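Local coordinates for protein glycerate kinase, putative (Thermotoga maritima, PDB 2B8N) that catalyses the magnesium-dependent transfer of phosphate from ATP to D-glycerate, giving 2-phosphoglycerate in the breakdown of serine, at residues D127-L133 against K193-L199; I167-N171 against R206-S212; P214-D218 against H251-I257. One frame throughout, in Å; residues are numbered along the deposited sequence.

Interaction 1. Residues D127-L133 against K193-L199; sequences DTVLFLL and KVVALVL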
loop_
_atom_site.group_PDB
_atom_site.type_symbol
_atom_site.label_atom_id
_atom_site.label_comp_id
_atom_site.label_asym_id
_atom_site.label_seq_id
_atom_site.Cartn_x
_atom_site.Cartn_y
_atom_site.Cartn_z
ATOM N N ASP A 127 22.004 2.050 21.248
ATOM C CA ASP A 127 20.555 1.961 21.184
ATOM C C ASP A 127 20.084 1.697 19.790
ATOM O O ASP A 127 20.828 1.917 18.842
ATOM C CB ASP A 127 19.957 3.244 21.713
ATOM C CG ASP A 127 20.220 3.415 23.182
ATOM O OD1 ASP A 127 20.010 2.435 23.926
ATOM O OD2 ASP A 127 20.631 4.513 23.594
ATOM N N THR A 128 18.863 1.187 19.668
ATOM C CA THR A 128 18.268 0.888 18.370
ATOM C C THR A 128 16.798 1.350 18.342
ATOM O O THR A 128 16.028 1.066 19.272
ATOM C CB THR A 128 18.373 -0.641 18.068
ATOM O OG1 THR A 128 19.753 -1.017 17.938
ATOM C CG2 THR A 128 17.643 -1.030 16.786
ATOM N N VAL A 129 16.432 2.097 17.291
ATOM C CA VAL A 129 15.039 2.437 17.035
ATOM C C VAL A 129 14.463 1.394 16.070
ATOM O O VAL A 129 15.032 1.129 14.984
ATOM C CB VAL A 129 14.856 3.873 16.506
ATOM C CG1 VAL A 129 13.436 4.095 16.120
ATOM C CG2 VAL A 129 15.252 4.883 17.589
ATOM N N LEU A 130 13.372 0.765 16.511
ATOM C CA LEU A 130 12.634 -0.187 15.703
ATOM C C LEU A 130 11.495 0.569 15.023
ATOM O O LEU A 130 10.478 0.868 15.656
ATOM C CB LEU A 130 12.114 -1.327 16.597
ATOM C CG LEU A 130 11.115 -2.270 15.916
ATOM C CD1 LEU A 130 11.732 -2.874 14.627
ATOM C CD2 LEU A 130 10.590 -3.358 16.892
ATOM N N PHE A 131 11.694 0.896 13.745
ATOM C CA PHE A 131 10.781 1.764 13.011
ATOM C C PHE A 131 9.799 0.937 12.205
ATOM O O PHE A 131 10.141 0.400 11.162
ATOM C CB PHE A 131 11.595 2.705 12.128
ATOM C CG PHE A 131 10.800 3.847 11.538
ATOM C CD1 PHE A 131 9.814 4.500 12.270
ATOM C CD2 PHE A 131 11.069 4.286 10.254
ATOM C CE1 PHE A 131 9.092 5.559 11.716
ATOM C CE2 PHE A 131 10.358 5.346 9.694
ATOM C CZ PHE A 131 9.366 5.979 10.425
ATOM N N LEU A 132 8.575 0.825 12.715
ATOM C CA LEU A 132 7.520 -0.014 12.099
ATOM C C LEU A 132 6.632 0.862 11.225
ATOM O O LEU A 132 5.848 1.700 11.740
ATOM C CB LEU A 132 6.682 -0.710 13.187
ATOM C CG LEU A 132 7.461 -1.586 14.170
ATOM C CD1 LEU A 132 6.612 -1.959 15.374
ATOM C CD2 LEU A 132 7.995 -2.821 13.493
ATOM N N LEU A 133 6.767 0.700 9.913
ATOM C CA LEU A 133 6.157 1.646 8.984
ATOM C C LEU A 133 5.161 0.990 8.035
ATOM O O LEU A 133 5.440 -0.060 7.453
ATOM C CB LEU A 133 7.260 2.370 8.208
ATOM C CG LEU A 133 6.916 3.568 7.319
ATOM C CD1 LEU A 133 6.247 4.720 8.063
ATOM C CD2 LEU A 133 8.191 4.042 6.638
ATOM N N LYS A 193 21.016 3.512 16.075
ATOM C CA LYS A 193 20.719 2.778 14.822
ATOM C C LYS A 193 19.225 2.797 14.503
ATOM O O LYS A 193 18.394 2.790 15.398
ATOM C CB LYS A 193 21.175 1.304 14.923
ATOM C CG LYS A 193 21.450 0.674 13.551
ATOM C CD LYS A 193 21.449 -0.881 13.483
ATOM C CE LYS A 193 21.012 -1.321 12.005
ATOM N NZ LYS A 193 20.956 -2.810 11.616
ATOM N N VAL A 194 18.888 2.839 13.223
ATOM C CA VAL A 194 17.499 2.659 12.795
ATOM C C VAL A 194 17.365 1.325 12.089
ATOM O O VAL A 194 18.064 1.075 11.090
ATOM C CB VAL A 194 17.031 3.770 11.840
ATOM C CG1 VAL A 194 15.668 3.414 11.230
ATOM C CG2 VAL A 194 16.964 5.141 12.565
ATOM N N VAL A 195 16.495 0.462 12.617
ATOM C CA VAL A 195 16.102 -0.776 11.908
ATOM C C VAL A 195 14.621 -0.693 11.545
ATOM O O VAL A 195 13.752 -0.825 12.415
ATOM C CB VAL A 195 16.343 -2.096 12.709
ATOM C CG1 VAL A 195 16.151 -3.297 11.802
ATOM C CG2 VAL A 195 17.729 -2.165 13.295
ATOM N N ALA A 196 14.340 -0.495 10.262
ATOM C CA ALA A 196 12.970 -0.291 9.811
ATOM C C ALA A 196 12.349 -1.552 9.220
ATOM O O ALA A 196 12.972 -2.274 8.410
ATOM C CB ALA A 196 12.913 0.834 8.792
ATOM N N LEU A 197 11.119 -1.820 9.648
ATOM C CA LEU A 197 10.277 -2.812 9.004
ATOM C C LEU A 197 9.144 -2.069 8.283
ATOM O O LEU A 197 8.339 -1.325 8.903
ATOM C CB LEU A 197 9.707 -3.795 10.012
ATOM C CG LEU A 197 10.681 -4.612 10.879
ATOM C CD1 LEU A 197 9.933 -5.818 11.441
ATOM C CD2 LEU A 197 11.966 -5.057 10.166
ATOM N N VAL A 198 9.084 -2.294 6.971
ATOM C CA VAL A 198 8.195 -1.570 6.104
ATOM C C VAL A 198 7.157 -2.499 5.486
ATOM O O VAL A 198 7.459 -3.577 4.955
ATOM C CB VAL A 198 8.987 -0.872 4.998
ATOM C CG1 VAL A 198 8.056 -0.071 4.099
ATOM C CG2 VAL A 198 10.034 0.025 5.602
ATOM N N LEU A 199 5.914 -2.051 5.550
ATOM C CA LEU A 199 4.799 -2.749 4.933
ATOM C C LEU A 199 4.343 -1.844 3.800
ATOM O O LEU A 199 3.657 -0.865 4.044
ATOM C CB LEU A 199 3.715 -2.951 5.995
ATOM C CG LEU A 199 2.532 -3.856 5.719
ATOM C CD1 LEU A 199 2.825 -4.874 4.645
ATOM C CD2 LEU A 199 2.172 -4.550 7.015
#

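Interaction 2. Residues I167-N171 against R206-S212; sequences IEEIN and RLDVIAS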
loop_
_atom_site.group_PDB
_atom_site.type_symbol
_atom_site.label_atom_id
_atom_site.label_comp_id
_atom_site.label_asym_id
_atom_site.label_seq_id
_atom_site.Cartn_x
_atom_site.Cartn_y
_atom_site.Cartn_z
ATOM N N ILE A 167 5.079 13.362 -8.683
ATOM C CA ILE A 167 5.178 12.921 -7.274
ATOM C C ILE A 167 6.585 13.164 -6.737
ATOM O O ILE A 167 6.772 13.457 -5.551
ATOM C CB ILE A 167 4.771 11.421 -7.087
ATOM C CG1 ILE A 167 4.905 10.967 -5.614
ATOM C CG2 ILE A 167 5.616 10.508 -7.951
ATOM C CD1 ILE A 167 3.803 11.454 -4.679
ATOM N N GLU A 168 7.569 13.041 -7.621
ATOM C CA GLU A 168 8.967 13.266 -7.284
ATOM C C GLU A 168 9.239 14.749 -7.011
ATOM O O GLU A 168 10.020 15.113 -6.116
ATOM C CB GLU A 168 9.862 12.775 -8.432
ATOM C CG GLU A 168 9.914 11.231 -8.574
ATOM C CD GLU A 168 8.730 10.583 -9.359
ATOM O OE1 GLU A 168 7.927 11.276 -10.034
ATOM O OE2 GLU A 168 8.611 9.342 -9.298
ATOM N N GLU A 169 8.595 15.612 -7.785
ATOM C CA GLU A 169 8.738 17.054 -7.599
ATOM C C GLU A 169 8.041 17.516 -6.311
ATOM O O GLU A 169 8.569 18.335 -5.553
ATOM C CB GLU A 169 8.220 17.801 -8.835
ATOM C CG GLU A 169 9.127 17.640 -10.058
ATOM C CD GLU A 169 8.494 18.164 -11.343
ATOM O OE1 GLU A 169 7.294 17.918 -11.572
ATOM O OE2 GLU A 169 9.200 18.830 -12.129
ATOM N N ILE A 170 6.876 16.951 -6.044
ATOM C CA ILE A 170 6.186 17.238 -4.810
ATOM C C ILE A 170 7.081 16.799 -3.652
ATOM O O ILE A 170 7.257 17.532 -2.664
ATOM C CB ILE A 170 4.830 16.529 -4.772
ATOM C CG1 ILE A 170 3.907 17.145 -5.824
ATOM C CG2 ILE A 170 4.196 16.642 -3.379
ATOM C CD1 ILE A 170 2.593 16.435 -6.011
ATOM N N ASN A 171 7.659 15.606 -3.801
ATOM C CA ASN A 171 8.526 15.017 -2.790
ATOM C C ASN A 171 9.795 15.849 -2.528
ATOM O O ASN A 171 10.179 16.078 -1.380
ATOM C CB ASN A 171 8.885 13.593 -3.212
ATOM C CG ASN A 171 9.188 12.679 -2.044
ATOM O OD1 ASN A 171 8.778 12.911 -0.891
ATOM N ND2 ASN A 171 9.894 11.599 -2.351
ATOM N N ARG A 206 9.325 1.934 -3.456
ATOM C CA ARG A 206 10.330 2.971 -3.555
ATOM C C ARG A 206 10.475 3.643 -2.198
ATOM O O ARG A 206 9.579 4.369 -1.764
ATOM C CB ARG A 206 9.871 4.001 -4.581
ATOM C CG ARG A 206 9.996 3.589 -6.043
ATOM C CD ARG A 206 11.245 4.230 -6.647
ATOM N NE ARG A 206 11.114 5.678 -6.765
ATOM C CZ ARG A 206 11.958 6.470 -7.425
ATOM N NH1 ARG A 206 13.027 5.961 -8.036
ATOM N NH2 ARG A 206 11.722 7.786 -7.485
ATOM N N LEU A 207 11.598 3.409 -1.527
ATOM C CA LEU A 207 11.790 3.892 -0.153
ATOM C C LEU A 207 12.025 5.399 -0.061
ATOM O O LEU A 207 11.946 5.965 1.004
ATOM C CB LEU A 207 12.942 3.132 0.521
ATOM C CG LEU A 207 12.750 1.610 0.628
ATOM C CD1 LEU A 207 14.088 0.919 0.819
ATOM C CD2 LEU A 207 11.796 1.279 1.754
ATOM N N ASP A 208 12.323 6.036 -1.188
ATOM C CA ASP A 208 12.507 7.478 -1.232
ATOM C C ASP A 208 11.172 8.195 -1.314
ATOM O O ASP A 208 11.119 9.406 -1.168
ATOM C CB ASP A 208 13.346 7.867 -2.446
ATOM C CG ASP A 208 12.743 7.377 -3.761
ATOM O OD1 ASP A 208 12.023 6.360 -3.752
ATOM O OD2 ASP A 208 13.007 7.996 -4.805
ATOM N N VAL A 209 10.122 7.428 -1.586
ATOM C CA VAL A 209 8.770 7.926 -1.787
ATOM C C VAL A 209 7.886 7.528 -0.609
ATOM O O VAL A 209 7.044 8.304 -0.181
ATOM C CB VAL A 209 8.176 7.354 -3.104
ATOM C CG1 VAL A 209 6.694 7.716 -3.272
ATOM C CG2 VAL A 209 9.008 7.822 -4.299
ATOM N N ILE A 210 8.056 6.305 -0.112
ATOM C CA ILE A 210 7.279 5.801 1.010
ATOM C C ILE A 210 7.460 6.745 2.197
ATOM O O ILE A 210 8.571 6.883 2.718
ATOM C CB ILE A 210 7.722 4.349 1.366
ATOM C CG1 ILE A 210 7.239 3.373 0.278
ATOM C CG2 ILE A 210 7.191 3.935 2.738
ATOM C CD1 ILE A 210 7.838 1.993 0.390
ATOM N N ALA A 211 6.385 7.428 2.587
ATOM C CA ALA A 211 6.435 8.400 3.693
ATOM C C ALA A 211 7.399 9.564 3.476
ATOM O O ALA A 211 7.766 10.252 4.439
ATOM C CB ALA A 211 6.787 7.689 4.984
ATOM N N SER A 212 7.770 9.772 2.211
ATOM C CA SER A 212 8.832 10.674 1.812
ATOM C C SER A 212 10.179 10.358 2.493
ATOM O O SER A 212 10.953 11.271 2.792
ATOM C CB SER A 212 8.460 12.146 2.051
ATOM O OG SER A 212 7.274 12.566 1.400
#

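Interaction 3. Residues P214-D218 against H251-I257; sequences PAWPD and HLSNVEI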
loop_
_atom_site.group_PDB
_atom_site.type_symbol
_atom_site.label_atom_id
_atom_site.label_comp_id
_atom_site.label_asym_id
_atom_site.label_seq_id
_atom_site.Cartn_x
_atom_site.Cartn_y
_atom_site.Cartn_z
ATOM N N PRO A 214 11.742 9.062 5.442
ATOM C CA PRO A 214 12.202 9.596 6.714
ATOM C C PRO A 214 13.501 8.927 7.245
ATOM O O PRO A 214 14.264 9.554 7.980
ATOM C CB PRO A 214 11.003 9.371 7.623
ATOM C CG PRO A 214 10.317 8.232 7.051
ATOM C CD PRO A 214 10.490 8.308 5.592
ATOM N N ALA A 215 13.753 7.681 6.864
ATOM C CA ALA A 215 15.058 7.066 7.069
ATOM C C ALA A 215 15.625 6.675 5.714
ATOM O O ALA A 215 15.982 5.511 5.504
ATOM C CB ALA A 215 14.926 5.859 7.948
ATOM N N TRP A 216 15.651 7.623 4.773
ATOM C CA TRP A 216 16.245 7.378 3.454
ATOM C C TRP A 216 16.923 8.639 2.988
ATOM O O TRP A 216 16.337 9.713 3.109
ATOM C CB TRP A 216 15.189 6.987 2.430
ATOM C CG TRP A 216 15.810 6.443 1.170
ATOM C CD1 TRP A 216 15.984 7.096 -0.025
ATOM C CD2 TRP A 216 16.341 5.138 0.988
ATOM N NE1 TRP A 216 16.590 6.265 -0.944
ATOM C CE2 TRP A 216 16.825 5.061 -0.343
ATOM C CE3 TRP A 216 16.459 4.027 1.821
ATOM C CZ2 TRP A 216 17.419 3.921 -0.849
ATOM C CZ3 TRP A 216 17.041 2.908 1.332
ATOM C CH2 TRP A 216 17.524 2.853 0.002
ATOM N N PRO A 217 18.141 8.528 2.423
ATOM C CA PRO A 217 18.802 9.767 2.034
ATOM C C PRO A 217 18.048 10.512 0.919
ATOM O O PRO A 217 17.368 9.888 0.083
ATOM C CB PRO A 217 20.196 9.297 1.556
ATOM C CG PRO A 217 19.983 7.948 1.096
ATOM C CD PRO A 217 18.959 7.363 2.049
ATOM N N ASP A 218 18.170 11.837 0.937
ATOM C CA ASP A 218 17.492 12.708 -0.022
ATOM C C ASP A 218 18.500 13.208 -1.031
ATOM O O ASP A 218 19.330 14.071 -0.705
ATOM C CB ASP A 218 16.831 13.889 0.710
ATOM C CG ASP A 218 16.179 14.891 -0.231
ATOM O OD1 ASP A 218 15.991 14.600 -1.431
ATOM O OD2 ASP A 218 15.834 15.995 0.242
ATOM N N HIS A 251 23.470 11.336 2.647
ATOM C CA HIS A 251 23.928 9.993 2.945
ATOM C C HIS A 251 23.530 9.678 4.383
ATOM O O HIS A 251 23.483 10.574 5.225
ATOM C CB HIS A 251 25.455 9.941 2.791
ATOM C CG HIS A 251 26.192 10.857 3.741
ATOM N ND1 HIS A 251 26.587 12.138 3.398
ATOM C CD2 HIS A 251 26.599 10.672 5.027
ATOM C CE1 HIS A 251 27.205 12.700 4.427
ATOM N NE2 HIS A 251 27.220 11.834 5.428
ATOM N N LEU A 252 23.230 8.410 4.650
ATOM C CA LEU A 252 22.891 7.945 6.007
ATOM C C LEU A 252 23.710 6.688 6.315
ATOM O O LEU A 252 23.749 5.776 5.510
ATOM C CB LEU A 252 21.389 7.633 6.121
ATOM C CG LEU A 252 20.338 8.725 5.817
ATOM C CD1 LEU A 252 18.922 8.170 5.813
ATOM C CD2 LEU A 252 20.413 9.859 6.784
ATOM N N SER A 253 24.372 6.646 7.465
ATOM C CA SER A 253 25.190 5.492 7.841
ATOM C C SER A 253 24.529 4.590 8.886
ATOM O O SER A 253 25.023 3.504 9.138
ATOM C CB SER A 253 26.527 5.987 8.386
ATOM O OG SER A 253 26.339 7.014 9.347
ATOM N N ASN A 254 23.424 5.036 9.486
ATOM C CA ASN A 254 22.819 4.331 10.622
ATOM C C ASN A 254 21.461 3.680 10.317
ATOM O O ASN A 254 20.566 3.688 11.161
ATOM C CB ASN A 254 22.663 5.300 11.804
ATOM C CG ASN A 254 21.614 6.358 11.543
ATOM O OD1 ASN A 254 21.389 6.741 10.391
ATOM N ND2 ASN A 254 20.961 6.829 12.603
ATOM N N VAL A 255 21.298 3.099 9.132
ATOM C CA VAL A 255 19.989 2.540 8.748
ATOM C C VAL A 255 20.045 1.137 8.151
ATOM O O VAL A 255 20.888 0.835 7.330
ATOM C CB VAL A 255 19.304 3.435 7.710
ATOM C CG1 VAL A 255 18.021 2.792 7.218
ATOM C CG2 VAL A 255 19.014 4.821 8.293
ATOM N N GLU A 256 19.112 0.294 8.556
ATOM C CA GLU A 256 18.902 -1.001 7.928
ATOM C C GLU A 256 17.414 -1.075 7.637
ATOM O O GLU A 256 16.605 -0.911 8.549
ATOM C CB GLU A 256 19.296 -2.149 8.858
ATOM N N ILE A 257 17.049 -1.317 6.378
ATOM C CA ILE A 257 15.639 -1.451 6.006
ATOM C C ILE A 257 15.298 -2.842 5.487
ATOM O O ILE A 257 16.027 -3.400 4.660
ATOM C CB ILE A 257 15.219 -0.409 4.954
ATOM C CG1 ILE A 257 15.410 1.010 5.509
ATOM C CG2 ILE A 257 13.741 -0.609 4.560
ATOM C CD1 ILE A 257 15.201 2.112 4.511
#

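Interaction 1. Residues D127-L133 against K193-L199
Seven backbone hydrogen bonds run the full length of this pair. Lys193 N donates to Asp127 O (3.2 Å), after which 193-199 answers 127-133 in turn: Val129 N to Lys193 O (2.8 Å), Val195 N to Val129 O (2.9 Å), Phe131 N to Val195 O (3.0 Å), Leu197 N to Phe131 O (2.9 Å), Leu133 N to Leu197 O (2.8 Å) and Leu199 N to Leu133 O (2.8 Å). Odd-numbered residues thus bond in this direction, while Thr128, Leu130 and Leu132 bond on their other side with Arg51, Ile53 and Val55 in and just before strand 52-57. The Asp127 carboxylate turns away to Arg51. CA-H...O contacts, such as Ala196 CA to Phe131 O at 3.2 Å, fill in between. On one face Leu132 CD2 meets Leu197 CB at 4.0 Å; on the other, Phe131 CB lies 4.0 Å from Ala196 CB, the small alanine leaving room beside the ring. Beta-branched valines suit the extended backbone, and the leucines fill both apolar layers. These inner strands of a six-stranded parallel sheet, 17° apart, with helix 61-72 packed on Leu130 and Leu132 and helix 184-189 supplying Phe185 against Phe131, typify a parallel alpha/beta sheet with helices on both faces.

Interaction 2. Residues I167-N171 against R206-S212
A side-chain bridge between a helix and an irregular loop defines this contact: the start of helix 167-175 leans on the loop that leaves strand 193-199 and leads to helix 222-231. At its centre is Asn171, whose CA-to-CB bond points toward the loop and whose carboxamide serves it as both donor and acceptor. Asn171 ND2 donates to the backbone carbonyl Asp208 O at 2.8 Å, and Asn171 OD1 accepts from Ser212 OG, also at 2.8 Å. An amide suits the place because its two ends can satisfy a carbonyl and a hydroxyl together. The loop is itself compactly folded, with Val209 N and Ile210 N both bonded to Arg206 O and Ser212 N bonded to Val209 O, which brings Asp208 O and Ser212 OG within reach of one side chain. Nearer the surface, Ile167 CG1 touches Val209 CG1 at 4.4 Å, a slight apolar contact. There too Arg206 NH2 lies between two acids, 3.0 Å from Asp208 OD2 in its own loop and a long 3.9 Å from Glu168 OE2 on the helix. Both oxygens sit well out of the guanidinium plane, so this network is one of charge attraction without directed N-H bonds. The directional bonds of the contact are therefore those of buried Asn171, whereas the charges nearer the surface add a less directional attraction.

Interaction 3. Residues P214-D218 against H251-I257
Pro214 lies in the long loop between strand 193-199 and helix 222-231, on the flank of the parallel alpha/beta sheet, where 214-218 packs against the turn and first residues of edge strand 255-261. Pro214 faces away, onto Phe185 of helix 184-189. Ala215 is the first to engage: its CB is 4.2 Å from Val255 CG2, and its carbonyl O lies 3.8 Å from Val255 CG1 and 3.6 Å from Ile257 CD1. A small methyl suits this buried spot, since it lets the backbone come down close to the branched side chains; Ala186 borders the same patch. At Trp216 the CA-to-CB bond points away, yet the indole swings back so that its edge reaches Ile257, while Leu207 and Asp208 lie on one side of the ring plane. Pro217, a rigid ring pointing toward the strand's approach, covers Leu252, and its CB comes within 4.0 Å of His251 N. Asp218 turns from the interface to a salt bridge with Lys175 and a hydrogen bond with Thr248. The contact is therefore van der Waals packing centred on Leu252: Leu252 CD1 sits 3.6 Å from Ala215 C, 3.5 Å from Trp216 N, 3.5 Å from Pro217 N and 3.8 Å from Pro217 CD.

Overall arrangement
All three contacts belong to the domain built on the six-stranded parallel sheet. Interaction 1 pairs two of its inner strands, and interaction 3 reaches its edge strand, 255-261, which neighbours 193-199; their centres are about 11 Å apart, and Val194 N to Asn254 O (2.8 Å) and Glu256 N to Val194 O (2.9 Å) are probable hydrogen bonds. Interaction 2 lies about 18 Å from interaction 1 and 14 Å from interaction 3, centre to centre. Its loop joins both: Leu133 CD2 meets Ile210 CG2 at 4.0 Å, and Leu207 CD1 meets Trp216 CZ3 at 3.6 Å. Segments 206-212 and 214-218 both meet the sheet, on Leu133 and Val198 and on Val255 and Ile257 respectively.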